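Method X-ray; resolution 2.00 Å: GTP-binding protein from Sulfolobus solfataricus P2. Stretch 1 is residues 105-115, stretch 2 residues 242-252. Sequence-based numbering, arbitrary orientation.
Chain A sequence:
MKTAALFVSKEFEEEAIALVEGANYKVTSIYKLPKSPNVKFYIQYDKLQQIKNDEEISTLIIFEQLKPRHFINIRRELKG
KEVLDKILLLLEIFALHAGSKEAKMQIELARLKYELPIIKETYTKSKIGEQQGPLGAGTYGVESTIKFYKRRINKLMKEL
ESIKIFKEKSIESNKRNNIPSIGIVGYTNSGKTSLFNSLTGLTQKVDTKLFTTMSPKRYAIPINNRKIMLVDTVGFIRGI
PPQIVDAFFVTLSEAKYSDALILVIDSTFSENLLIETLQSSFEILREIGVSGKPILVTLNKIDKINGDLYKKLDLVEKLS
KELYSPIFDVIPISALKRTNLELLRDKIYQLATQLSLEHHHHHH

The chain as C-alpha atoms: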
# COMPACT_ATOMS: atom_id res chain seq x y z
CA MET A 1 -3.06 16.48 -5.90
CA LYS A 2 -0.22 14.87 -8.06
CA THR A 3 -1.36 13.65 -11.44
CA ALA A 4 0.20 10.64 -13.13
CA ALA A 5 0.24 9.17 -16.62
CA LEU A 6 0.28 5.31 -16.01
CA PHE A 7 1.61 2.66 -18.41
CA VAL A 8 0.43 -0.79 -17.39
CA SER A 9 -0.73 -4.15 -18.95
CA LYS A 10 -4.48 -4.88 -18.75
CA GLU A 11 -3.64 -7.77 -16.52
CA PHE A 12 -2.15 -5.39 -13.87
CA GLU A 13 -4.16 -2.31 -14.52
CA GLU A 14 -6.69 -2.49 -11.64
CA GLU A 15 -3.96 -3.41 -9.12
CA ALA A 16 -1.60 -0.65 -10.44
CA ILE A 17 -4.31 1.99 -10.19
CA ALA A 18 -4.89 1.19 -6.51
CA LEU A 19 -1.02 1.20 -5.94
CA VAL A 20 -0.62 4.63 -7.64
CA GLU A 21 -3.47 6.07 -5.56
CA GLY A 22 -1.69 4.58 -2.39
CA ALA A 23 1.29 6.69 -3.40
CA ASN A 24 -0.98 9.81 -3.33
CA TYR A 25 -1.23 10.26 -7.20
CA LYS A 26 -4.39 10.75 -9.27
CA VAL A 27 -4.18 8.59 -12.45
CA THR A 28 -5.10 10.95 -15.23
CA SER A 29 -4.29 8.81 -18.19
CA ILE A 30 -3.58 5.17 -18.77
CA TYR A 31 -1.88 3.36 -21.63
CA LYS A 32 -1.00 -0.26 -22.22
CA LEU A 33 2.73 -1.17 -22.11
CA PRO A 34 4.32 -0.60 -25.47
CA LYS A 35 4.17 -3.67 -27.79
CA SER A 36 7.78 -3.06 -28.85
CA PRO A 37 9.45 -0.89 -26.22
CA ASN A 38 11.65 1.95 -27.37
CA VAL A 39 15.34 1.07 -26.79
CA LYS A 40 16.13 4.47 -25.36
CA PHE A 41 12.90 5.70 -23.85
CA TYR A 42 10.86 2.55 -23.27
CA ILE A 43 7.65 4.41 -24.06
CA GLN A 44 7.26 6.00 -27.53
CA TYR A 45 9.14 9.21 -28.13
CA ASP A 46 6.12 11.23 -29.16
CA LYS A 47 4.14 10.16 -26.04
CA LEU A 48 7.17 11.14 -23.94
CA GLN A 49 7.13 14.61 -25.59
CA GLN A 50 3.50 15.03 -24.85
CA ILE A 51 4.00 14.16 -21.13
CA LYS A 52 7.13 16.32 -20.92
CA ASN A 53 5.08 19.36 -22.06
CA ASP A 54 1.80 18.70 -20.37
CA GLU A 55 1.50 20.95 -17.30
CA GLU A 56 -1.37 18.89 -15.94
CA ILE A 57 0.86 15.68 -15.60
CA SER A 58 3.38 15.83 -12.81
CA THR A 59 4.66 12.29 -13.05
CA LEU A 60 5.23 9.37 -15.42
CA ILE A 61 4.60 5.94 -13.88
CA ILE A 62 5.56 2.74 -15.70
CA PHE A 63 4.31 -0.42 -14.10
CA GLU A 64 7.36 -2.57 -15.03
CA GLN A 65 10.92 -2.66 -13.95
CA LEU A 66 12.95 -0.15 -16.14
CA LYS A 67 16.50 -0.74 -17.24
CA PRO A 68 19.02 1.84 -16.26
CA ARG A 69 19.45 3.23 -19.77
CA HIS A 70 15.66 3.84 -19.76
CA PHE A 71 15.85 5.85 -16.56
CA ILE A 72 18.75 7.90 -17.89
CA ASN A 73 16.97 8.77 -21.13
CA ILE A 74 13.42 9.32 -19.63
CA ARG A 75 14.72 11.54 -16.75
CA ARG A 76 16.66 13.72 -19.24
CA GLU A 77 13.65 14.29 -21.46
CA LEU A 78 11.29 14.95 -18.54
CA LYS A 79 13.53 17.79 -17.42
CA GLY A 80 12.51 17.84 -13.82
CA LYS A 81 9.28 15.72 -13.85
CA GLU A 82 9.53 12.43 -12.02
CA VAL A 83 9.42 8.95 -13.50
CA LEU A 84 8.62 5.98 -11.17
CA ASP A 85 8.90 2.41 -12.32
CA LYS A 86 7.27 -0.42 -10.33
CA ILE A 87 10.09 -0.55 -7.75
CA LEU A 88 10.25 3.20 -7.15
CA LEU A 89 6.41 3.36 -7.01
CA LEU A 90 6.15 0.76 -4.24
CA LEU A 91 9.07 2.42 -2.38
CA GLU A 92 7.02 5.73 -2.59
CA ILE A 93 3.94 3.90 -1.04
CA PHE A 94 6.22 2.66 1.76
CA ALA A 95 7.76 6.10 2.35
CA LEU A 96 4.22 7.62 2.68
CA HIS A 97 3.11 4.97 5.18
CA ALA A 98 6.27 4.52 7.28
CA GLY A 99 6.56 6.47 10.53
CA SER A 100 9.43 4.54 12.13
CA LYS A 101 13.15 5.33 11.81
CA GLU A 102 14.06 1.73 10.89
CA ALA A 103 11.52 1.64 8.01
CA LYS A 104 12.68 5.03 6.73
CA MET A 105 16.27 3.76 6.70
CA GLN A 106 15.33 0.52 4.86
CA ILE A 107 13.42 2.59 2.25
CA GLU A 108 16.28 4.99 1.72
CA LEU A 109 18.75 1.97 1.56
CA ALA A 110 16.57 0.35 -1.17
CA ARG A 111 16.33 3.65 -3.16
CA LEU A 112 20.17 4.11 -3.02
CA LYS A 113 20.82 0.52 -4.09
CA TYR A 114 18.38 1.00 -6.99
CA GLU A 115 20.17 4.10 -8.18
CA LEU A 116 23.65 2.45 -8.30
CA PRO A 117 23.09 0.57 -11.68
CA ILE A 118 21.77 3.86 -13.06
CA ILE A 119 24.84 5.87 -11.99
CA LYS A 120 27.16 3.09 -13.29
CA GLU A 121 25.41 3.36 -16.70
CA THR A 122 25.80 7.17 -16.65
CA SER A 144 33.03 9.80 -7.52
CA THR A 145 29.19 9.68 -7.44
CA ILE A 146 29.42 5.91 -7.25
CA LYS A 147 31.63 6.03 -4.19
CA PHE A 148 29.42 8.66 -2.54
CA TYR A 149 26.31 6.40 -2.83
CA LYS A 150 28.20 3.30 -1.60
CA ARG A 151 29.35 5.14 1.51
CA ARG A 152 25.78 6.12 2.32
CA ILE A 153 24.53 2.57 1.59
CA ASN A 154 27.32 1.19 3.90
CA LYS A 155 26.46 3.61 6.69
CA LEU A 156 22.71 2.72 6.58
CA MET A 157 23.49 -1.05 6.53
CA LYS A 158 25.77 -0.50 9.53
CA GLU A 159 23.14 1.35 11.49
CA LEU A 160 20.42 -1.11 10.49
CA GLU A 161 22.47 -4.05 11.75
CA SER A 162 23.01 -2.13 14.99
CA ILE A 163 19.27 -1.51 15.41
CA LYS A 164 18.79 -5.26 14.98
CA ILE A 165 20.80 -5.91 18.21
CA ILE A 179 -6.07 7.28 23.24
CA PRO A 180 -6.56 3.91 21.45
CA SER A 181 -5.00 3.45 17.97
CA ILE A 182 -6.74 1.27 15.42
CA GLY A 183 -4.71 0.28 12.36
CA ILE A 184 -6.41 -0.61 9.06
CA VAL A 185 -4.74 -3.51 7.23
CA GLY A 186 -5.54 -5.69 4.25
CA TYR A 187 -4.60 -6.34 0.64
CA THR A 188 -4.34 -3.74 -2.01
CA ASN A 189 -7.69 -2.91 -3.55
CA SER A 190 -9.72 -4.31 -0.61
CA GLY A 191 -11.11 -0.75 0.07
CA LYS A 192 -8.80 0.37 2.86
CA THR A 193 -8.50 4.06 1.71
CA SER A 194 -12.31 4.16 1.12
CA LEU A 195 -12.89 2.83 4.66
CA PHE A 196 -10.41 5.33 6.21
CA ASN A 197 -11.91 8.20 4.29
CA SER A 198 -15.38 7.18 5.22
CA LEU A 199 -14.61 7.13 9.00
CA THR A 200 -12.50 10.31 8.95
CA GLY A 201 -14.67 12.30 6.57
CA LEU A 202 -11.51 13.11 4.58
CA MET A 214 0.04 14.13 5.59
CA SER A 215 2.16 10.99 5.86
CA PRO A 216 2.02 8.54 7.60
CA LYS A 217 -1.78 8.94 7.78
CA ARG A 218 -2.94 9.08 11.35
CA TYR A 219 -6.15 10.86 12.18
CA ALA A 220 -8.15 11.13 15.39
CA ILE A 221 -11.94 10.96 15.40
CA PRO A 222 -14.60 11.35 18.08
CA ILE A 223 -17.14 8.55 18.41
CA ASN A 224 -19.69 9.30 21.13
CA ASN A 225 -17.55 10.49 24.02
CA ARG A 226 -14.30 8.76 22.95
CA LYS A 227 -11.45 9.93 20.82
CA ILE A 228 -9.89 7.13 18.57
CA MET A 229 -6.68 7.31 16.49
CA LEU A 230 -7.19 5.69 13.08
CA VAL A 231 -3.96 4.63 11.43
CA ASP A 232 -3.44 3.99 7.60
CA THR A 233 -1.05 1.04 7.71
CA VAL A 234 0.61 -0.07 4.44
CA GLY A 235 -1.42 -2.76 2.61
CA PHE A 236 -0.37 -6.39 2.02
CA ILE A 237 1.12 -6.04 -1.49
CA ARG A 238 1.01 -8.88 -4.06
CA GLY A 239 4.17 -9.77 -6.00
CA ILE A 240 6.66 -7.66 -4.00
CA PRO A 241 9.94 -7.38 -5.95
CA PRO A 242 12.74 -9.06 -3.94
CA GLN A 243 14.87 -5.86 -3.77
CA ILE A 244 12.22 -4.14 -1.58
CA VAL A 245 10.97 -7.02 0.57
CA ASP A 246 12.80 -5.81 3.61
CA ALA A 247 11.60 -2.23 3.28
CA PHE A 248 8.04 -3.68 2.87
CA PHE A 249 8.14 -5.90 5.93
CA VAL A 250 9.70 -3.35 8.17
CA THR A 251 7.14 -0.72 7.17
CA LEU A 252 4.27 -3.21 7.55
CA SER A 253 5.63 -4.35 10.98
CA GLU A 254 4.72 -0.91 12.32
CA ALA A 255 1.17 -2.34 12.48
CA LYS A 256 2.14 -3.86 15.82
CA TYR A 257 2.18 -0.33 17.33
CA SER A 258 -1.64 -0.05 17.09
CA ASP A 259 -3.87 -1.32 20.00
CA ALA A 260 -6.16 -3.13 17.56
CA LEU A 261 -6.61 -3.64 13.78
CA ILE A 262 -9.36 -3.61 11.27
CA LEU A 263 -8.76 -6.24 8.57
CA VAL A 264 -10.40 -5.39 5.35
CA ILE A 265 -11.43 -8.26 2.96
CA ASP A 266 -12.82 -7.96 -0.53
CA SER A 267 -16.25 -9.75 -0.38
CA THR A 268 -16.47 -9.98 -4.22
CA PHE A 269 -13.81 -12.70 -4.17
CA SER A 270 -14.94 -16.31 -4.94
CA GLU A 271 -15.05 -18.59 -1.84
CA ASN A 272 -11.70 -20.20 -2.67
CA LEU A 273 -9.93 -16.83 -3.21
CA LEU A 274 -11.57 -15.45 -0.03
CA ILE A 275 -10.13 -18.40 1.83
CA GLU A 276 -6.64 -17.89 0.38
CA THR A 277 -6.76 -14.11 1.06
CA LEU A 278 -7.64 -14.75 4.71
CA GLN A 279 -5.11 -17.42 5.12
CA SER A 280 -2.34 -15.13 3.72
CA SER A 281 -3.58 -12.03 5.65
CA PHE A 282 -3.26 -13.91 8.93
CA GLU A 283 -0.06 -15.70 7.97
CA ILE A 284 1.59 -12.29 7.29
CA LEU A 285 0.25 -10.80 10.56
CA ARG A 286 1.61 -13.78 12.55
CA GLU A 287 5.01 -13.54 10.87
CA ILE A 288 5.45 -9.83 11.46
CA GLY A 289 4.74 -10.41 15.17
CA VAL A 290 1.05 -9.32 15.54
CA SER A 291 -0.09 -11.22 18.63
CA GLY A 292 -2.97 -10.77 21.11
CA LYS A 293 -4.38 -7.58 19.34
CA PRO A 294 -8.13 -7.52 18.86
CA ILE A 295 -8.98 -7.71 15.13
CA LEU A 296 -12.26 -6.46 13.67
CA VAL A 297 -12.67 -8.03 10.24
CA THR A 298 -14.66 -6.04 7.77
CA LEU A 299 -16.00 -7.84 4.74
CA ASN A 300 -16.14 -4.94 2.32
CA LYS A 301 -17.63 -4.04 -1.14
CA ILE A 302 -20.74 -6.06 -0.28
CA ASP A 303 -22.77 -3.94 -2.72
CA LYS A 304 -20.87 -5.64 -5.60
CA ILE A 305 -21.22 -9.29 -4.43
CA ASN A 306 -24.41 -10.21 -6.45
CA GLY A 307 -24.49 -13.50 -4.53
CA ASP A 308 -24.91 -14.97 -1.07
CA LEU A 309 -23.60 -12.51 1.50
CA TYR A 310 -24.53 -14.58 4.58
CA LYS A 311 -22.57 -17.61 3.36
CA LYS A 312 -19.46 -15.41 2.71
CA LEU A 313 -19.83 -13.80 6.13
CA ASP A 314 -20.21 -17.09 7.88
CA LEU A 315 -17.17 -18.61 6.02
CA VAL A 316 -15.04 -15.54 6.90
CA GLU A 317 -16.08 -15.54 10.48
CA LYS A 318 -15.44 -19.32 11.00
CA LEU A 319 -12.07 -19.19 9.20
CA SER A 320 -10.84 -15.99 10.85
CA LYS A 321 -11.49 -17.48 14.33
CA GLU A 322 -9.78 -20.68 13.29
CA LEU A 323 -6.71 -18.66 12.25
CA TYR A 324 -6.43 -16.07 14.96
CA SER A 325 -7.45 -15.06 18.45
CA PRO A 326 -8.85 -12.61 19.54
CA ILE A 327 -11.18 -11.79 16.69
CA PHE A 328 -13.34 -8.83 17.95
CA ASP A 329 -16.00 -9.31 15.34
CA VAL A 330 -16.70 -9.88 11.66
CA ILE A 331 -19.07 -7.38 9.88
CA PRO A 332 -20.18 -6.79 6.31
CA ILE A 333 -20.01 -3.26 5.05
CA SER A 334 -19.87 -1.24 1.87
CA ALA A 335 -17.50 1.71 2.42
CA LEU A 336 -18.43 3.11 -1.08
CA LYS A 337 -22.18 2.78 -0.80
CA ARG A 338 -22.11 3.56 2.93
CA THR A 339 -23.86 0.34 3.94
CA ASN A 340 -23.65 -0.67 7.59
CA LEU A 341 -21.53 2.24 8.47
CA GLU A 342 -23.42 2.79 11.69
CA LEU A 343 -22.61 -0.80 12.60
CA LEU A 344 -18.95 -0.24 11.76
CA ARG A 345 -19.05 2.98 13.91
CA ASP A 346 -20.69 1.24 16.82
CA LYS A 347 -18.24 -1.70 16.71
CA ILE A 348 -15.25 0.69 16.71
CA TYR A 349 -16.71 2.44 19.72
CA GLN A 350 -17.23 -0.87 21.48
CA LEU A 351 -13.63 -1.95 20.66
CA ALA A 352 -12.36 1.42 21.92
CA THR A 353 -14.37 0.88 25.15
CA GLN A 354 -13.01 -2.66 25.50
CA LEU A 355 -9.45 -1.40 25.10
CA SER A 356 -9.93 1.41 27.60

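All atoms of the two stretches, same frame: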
# COMPACT_ATOMS: atom_id res chain seq x y z
N MET A 105 14.96 4.19 7.07
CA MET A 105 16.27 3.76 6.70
C MET A 105 16.23 2.63 5.67
O MET A 105 17.07 2.62 4.75
CB MET A 105 17.00 3.32 7.99
CG MET A 105 17.47 4.58 8.87
SD MET A 105 18.07 3.83 10.45
CE MET A 105 19.60 3.35 9.72
N GLN A 106 15.33 1.63 5.85
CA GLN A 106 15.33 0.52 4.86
C GLN A 106 14.87 1.06 3.50
O GLN A 106 15.27 0.56 2.45
CB GLN A 106 14.31 -0.57 5.21
CG GLN A 106 14.78 -1.42 6.41
CD GLN A 106 15.84 -2.47 6.06
OE1 GLN A 106 16.27 -3.23 6.94
NE2 GLN A 106 16.31 -2.50 4.85
N ILE A 107 13.92 2.02 3.53
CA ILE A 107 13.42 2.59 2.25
C ILE A 107 14.54 3.39 1.57
O ILE A 107 14.79 3.28 0.40
CB ILE A 107 12.14 3.53 2.53
CG1 ILE A 107 10.97 2.60 2.97
CG2 ILE A 107 11.80 4.41 1.18
CD1 ILE A 107 9.87 3.26 3.82
N GLU A 108 15.26 4.19 2.33
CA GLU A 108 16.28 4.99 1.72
C GLU A 108 17.42 4.05 1.18
O GLU A 108 18.00 4.30 0.10
CB GLU A 108 16.94 5.91 2.76
CG GLU A 108 18.01 6.73 1.89
CD GLU A 108 18.77 7.74 2.62
OE1 GLU A 108 19.49 8.49 1.89
OE2 GLU A 108 18.63 7.76 3.90
N LEU A 109 17.74 3.03 1.96
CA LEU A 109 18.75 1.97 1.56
C LEU A 109 18.33 1.34 0.21
O LEU A 109 19.11 1.27 -0.74
CB LEU A 109 18.81 0.88 2.67
CG LEU A 109 19.82 -0.28 2.29
CD1 LEU A 109 21.30 0.29 2.04
CD2 LEU A 109 19.79 -1.32 3.40
N ALA A 110 17.07 0.92 0.09
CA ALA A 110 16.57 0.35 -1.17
C ALA A 110 16.61 1.34 -2.34
O ALA A 110 16.91 0.97 -3.50
CB ALA A 110 15.16 -0.25 -0.99
N ARG A 111 16.21 2.60 -2.08
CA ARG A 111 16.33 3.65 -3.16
C ARG A 111 17.80 3.84 -3.62
O ARG A 111 18.09 3.98 -4.81
CB ARG A 111 15.74 4.96 -2.62
CG ARG A 111 14.21 4.94 -2.55
CD ARG A 111 13.67 6.27 -1.84
NE ARG A 111 12.24 6.40 -2.11
CZ ARG A 111 11.47 7.30 -1.49
NH1 ARG A 111 11.98 8.03 -0.48
NH2 ARG A 111 10.28 7.50 -1.95
N LEU A 112 18.73 3.98 -2.69
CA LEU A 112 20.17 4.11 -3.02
C LEU A 112 20.68 2.95 -3.80
O LEU A 112 21.42 3.14 -4.80
CB LEU A 112 21.01 4.24 -1.73
CG LEU A 112 20.75 5.58 -0.99
CD1 LEU A 112 21.47 5.61 0.33
CD2 LEU A 112 21.13 6.83 -1.89
N LYS A 113 20.35 1.75 -3.36
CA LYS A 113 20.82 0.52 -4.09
C LYS A 113 20.23 0.51 -5.50
O LYS A 113 20.93 0.12 -6.45
CB LYS A 113 20.38 -0.75 -3.33
CG LYS A 113 21.33 -0.94 -2.10
CD LYS A 113 21.04 -2.28 -1.44
CE LYS A 113 22.27 -2.70 -0.58
NZ LYS A 113 22.19 -4.18 -0.23
N TYR A 114 18.99 0.97 -5.64
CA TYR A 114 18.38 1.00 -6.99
C TYR A 114 19.00 2.01 -7.92
O TYR A 114 18.99 1.84 -9.16
CB TYR A 114 16.85 1.27 -6.87
CG TYR A 114 16.01 0.67 -7.99
CD1 TYR A 114 16.01 -0.71 -8.24
CD2 TYR A 114 15.28 1.49 -8.82
CE1 TYR A 114 15.27 -1.23 -9.28
CE2 TYR A 114 14.53 1.00 -9.82
CZ TYR A 114 14.57 -0.40 -10.05
OH TYR A 114 13.75 -0.93 -11.01
N GLU A 115 19.53 3.09 -7.37
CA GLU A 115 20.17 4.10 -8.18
C GLU A 115 21.56 3.66 -8.62
O GLU A 115 22.05 4.18 -9.58
CB GLU A 115 20.47 5.38 -7.36
CG GLU A 115 19.80 6.65 -7.55
CD GLU A 115 19.11 6.90 -8.90
OE1 GLU A 115 17.94 6.64 -8.86
OE2 GLU A 115 19.67 7.46 -9.88
N PRO A 242 11.82 -8.63 -5.00
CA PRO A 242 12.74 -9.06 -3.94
C PRO A 242 13.58 -7.97 -3.37
O PRO A 242 13.93 -8.02 -2.24
CB PRO A 242 13.67 -10.11 -4.66
CG PRO A 242 13.50 -9.84 -6.09
CD PRO A 242 12.05 -9.35 -6.28
N GLN A 243 14.00 -7.01 -4.19
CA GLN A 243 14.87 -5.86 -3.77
C GLN A 243 14.23 -5.06 -2.63
O GLN A 243 14.98 -4.36 -1.90
CB GLN A 243 14.97 -4.72 -4.90
CG GLN A 243 15.64 -5.04 -6.19
CD GLN A 243 14.72 -5.65 -7.25
OE1 GLN A 243 13.84 -6.53 -6.99
NE2 GLN A 243 14.97 -5.24 -8.49
N ILE A 244 12.89 -5.05 -2.56
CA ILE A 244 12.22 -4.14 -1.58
C ILE A 244 11.47 -4.89 -0.49
O ILE A 244 10.69 -4.33 0.23
CB ILE A 244 11.30 -3.04 -2.27
CG1 ILE A 244 10.13 -3.68 -3.04
CG2 ILE A 244 12.19 -2.26 -3.26
CD1 ILE A 244 9.16 -2.66 -3.70
N VAL A 245 11.73 -6.20 -0.40
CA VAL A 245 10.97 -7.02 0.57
C VAL A 245 11.33 -6.59 1.94
O VAL A 245 10.44 -6.50 2.76
CB VAL A 245 11.28 -8.53 0.36
CG1 VAL A 245 10.97 -9.35 1.67
CG2 VAL A 245 10.49 -9.05 -0.76
N ASP A 246 12.59 -6.25 2.25
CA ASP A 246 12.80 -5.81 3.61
C ASP A 246 12.18 -4.44 3.95
O ASP A 246 11.70 -4.25 5.07
CB ASP A 246 14.26 -5.57 4.00
CG ASP A 246 15.08 -6.90 4.14
OD1 ASP A 246 14.51 -8.00 4.25
OD2 ASP A 246 16.28 -6.75 4.12
N ALA A 247 12.29 -3.48 3.02
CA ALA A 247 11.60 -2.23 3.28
C ALA A 247 10.10 -2.48 3.50
O ALA A 247 9.49 -1.78 4.34
CB ALA A 247 11.81 -1.27 2.12
N PHE A 248 9.50 -3.41 2.74
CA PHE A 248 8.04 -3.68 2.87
C PHE A 248 7.74 -4.20 4.25
O PHE A 248 6.91 -3.66 5.01
CB PHE A 248 7.55 -4.72 1.80
CG PHE A 248 6.18 -5.20 2.06
CD1 PHE A 248 5.08 -4.32 2.03
CD2 PHE A 248 5.97 -6.57 2.43
CE1 PHE A 248 3.75 -4.76 2.37
CE2 PHE A 248 4.68 -7.03 2.76
CZ PHE A 248 3.56 -6.12 2.68
N PHE A 249 8.41 -5.31 4.61
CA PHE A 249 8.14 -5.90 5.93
C PHE A 249 8.39 -4.99 7.11
O PHE A 249 7.64 -4.96 8.10
CB PHE A 249 8.85 -7.27 6.08
CG PHE A 249 8.11 -8.32 5.42
CD1 PHE A 249 6.85 -8.69 5.90
CD2 PHE A 249 8.58 -8.91 4.22
CE1 PHE A 249 6.07 -9.65 5.26
CE2 PHE A 249 7.81 -9.88 3.57
CZ PHE A 249 6.55 -10.27 4.09
N VAL A 250 9.43 -4.26 7.06
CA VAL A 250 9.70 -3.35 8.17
C VAL A 250 8.65 -2.25 8.29
O VAL A 250 8.20 -1.86 9.37
CB VAL A 250 11.13 -2.73 8.03
CG1 VAL A 250 11.41 -1.83 9.17
CG2 VAL A 250 12.23 -3.82 8.08
N THR A 251 8.26 -1.68 7.17
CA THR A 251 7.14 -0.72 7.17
C THR A 251 5.82 -1.39 7.68
O THR A 251 5.08 -0.77 8.44
CB THR A 251 6.89 -0.18 5.69
OG1 THR A 251 8.09 0.43 5.26
CG2 THR A 251 5.71 0.90 5.61
N LEU A 252 5.49 -2.56 7.16
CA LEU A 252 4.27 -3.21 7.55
C LEU A 252 4.32 -3.58 9.04
O LEU A 252 3.28 -3.49 9.77
CB LEU A 252 4.06 -4.51 6.67
CG LEU A 252 2.81 -5.37 7.04
CD1 LEU A 252 1.43 -4.59 6.84
CD2 LEU A 252 2.85 -6.74 6.27
O HOH W 1 17.81 -4.70 3.96

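Two helices can pack closely without a single direct hydrogen bond between them, provided that small residues lie where the backbones converge. Here helix 105-115 and helix 245-252 run nearly antiparallel, at 164°, with their axes 8.5 Å apart at closest approach, and the contact buries 362 Å² in total.

Van der Waals packing does most of the work. Ala 247 adds only a methyl group, so the backbones come close: the CA atoms of Gln 106 and Ala 247 are 4.9 Å apart, and Gln 106 CB lies 3.7 Å from Ala 247 CA. Ile 107 CG1 meets Ala 247 CB at 4.1 Å. One turn along, Ala 110 points toward the partner, its CB 4.2 Å from Ile 244 CG2.

Polar residues join the packing too. Gln 106 (chi1 and chi2 both m) lays its CG 3.9 Å from Val 250 CG2. Thr 251 suits the buried setting because its OG1 donates to Ala 247 O (2.8 Å) within its own helix, while Ile 107 CD1 packs against that same OG1 at 3.6 Å.

The polar link is indirect: a water accepts from Gln 106 NE2 (2.8 Å) and donates to Asp 246 OD2 (2.6 Å). Farther along, Gln 243 NE2 approaches the Tyr 114 ring at its edge, 4.1 Å from Tyr 114 CE1.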